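Local coordinates for protein beta-lactamase Mb2281c (Mycobacterium bovis, PDB 3I7J) that probably hydrolyses beta-lactams or related amide or ester substrates, as a serine hydrolase of the beta-lactamase family, at residues Pro261-Ser264 and Asp265-Ala269. Residues are numbered along the deposited sequence; the frame is centred on the assembly and turned at random.
Sequences PAIS and DAVLA
Two turns of the C-terminal helix 256-271, which packs against the six-stranded antiparallel sheet, are tied together by alpha-helical hydrogen bonds, the carbonyl of each residue accepting the N-H four places on. D265 N donates to P261 O at 3.0 Å, and L268 N reaches S264 O at 2.9 Å; A266 N to A262 O and V267 N to I263 O fill in between. P261 sits inside the helix, where its ring nitrogen has no hydrogen for the preceding turn, and the helix kinks there. On one buried flank I263 CG1 lies 4.3 Å from V267 CG2. With CG1 of V267 anti to the backbone N (chi1 165°), CG2 falls beside that nitrogen, 3.2 Å from I263 O. V6 and L7 touch I263 on this flank. L268 CG comes within 3.3 Å of S264 O, and N219 touches both residues. S264 OG, beside its own backbone N (chi1 -67°), donates a hydrogen bond to W260 O one turn back and accepts one from W235 NE1 on strand 232-237. The D265 carboxylate takes the backbone N-H groups of E217 and C218, one on each oxygen. Such a C-terminal helix against an antiparallel sheet is characteristic of serine beta-lactamases and penicillin-binding proteins.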
# COMPACT_ATOMS: atom_id res chain seq x y z
N PRO A 261 -16.33 -0.48 -2.90
CA PRO A 261 -16.87 0.09 -1.66
C PRO A 261 -17.93 -0.84 -1.05
O PRO A 261 -18.01 -1.01 0.17
CB PRO A 261 -17.47 1.42 -2.12
CG PRO A 261 -16.60 1.79 -3.29
CD PRO A 261 -16.48 0.47 -4.02
N ALA A 262 -18.73 -1.46 -1.91
CA ALA A 262 -19.79 -2.36 -1.47
C ALA A 262 -19.26 -3.58 -0.74
O ALA A 262 -19.79 -3.96 0.31
CB ALA A 262 -20.64 -2.80 -2.67
N ILE A 263 -18.22 -4.21 -1.27
CA ILE A 263 -17.69 -5.40 -0.60
C ILE A 263 -17.00 -5.00 0.70
O ILE A 263 -16.97 -5.77 1.66
CB ILE A 263 -16.72 -6.19 -1.51
CG1 ILE A 263 -16.39 -7.53 -0.84
CG2 ILE A 263 -15.45 -5.39 -1.78
CD1 ILE A 263 -15.56 -8.44 -1.73
N SER A 264 -16.47 -3.78 0.73
CA SER A 264 -15.79 -3.28 1.93
C SER A 264 -16.79 -3.10 3.07
O SER A 264 -16.54 -3.55 4.19
CB SER A 264 -15.10 -1.95 1.62
OG SER A 264 -14.02 -2.15 0.72
N ASP A 265 -17.92 -2.47 2.79
CA ASP A 265 -18.92 -2.26 3.83
C ASP A 265 -19.58 -3.58 4.22
O ASP A 265 -19.98 -3.76 5.37
CB ASP A 265 -19.96 -1.22 3.40
CG ASP A 265 -19.36 0.17 3.25
OD1 ASP A 265 -18.49 0.53 4.08
OD2 ASP A 265 -19.74 0.89 2.32
N ALA A 266 -19.67 -4.50 3.26
CA ALA A 266 -20.26 -5.81 3.54
C ALA A 266 -19.33 -6.54 4.50
O ALA A 266 -19.77 -7.15 5.48
CB ALA A 266 -20.41 -6.60 2.24
N VAL A 267 -18.03 -6.46 4.23
CA VAL A 267 -17.05 -7.11 5.09
C VAL A 267 -17.03 -6.47 6.50
O VAL A 267 -16.97 -7.19 7.49
CB VAL A 267 -15.63 -7.06 4.45
CG1 VAL A 267 -14.55 -7.40 5.47
CG2 VAL A 267 -15.58 -8.09 3.31
N LEU A 268 -17.11 -5.15 6.57
CA LEU A 268 -17.11 -4.50 7.88
C LEU A 268 -18.35 -4.88 8.68
O LEU A 268 -18.26 -5.24 9.84
CB LEU A 268 -17.07 -2.98 7.72
CG LEU A 268 -15.77 -2.36 7.20
CD1 LEU A 268 -16.03 -0.91 6.85
CD2 LEU A 268 -14.66 -2.48 8.23
N ALA A 269 -19.52 -4.80 8.05
CA ALA A 269 -20.77 -5.12 8.73
C ALA A 269 -20.81 -6.57 9.25
O ALA A 269 -21.36 -6.83 10.31
CB ALA A 269 -21.95 -4.86 7.81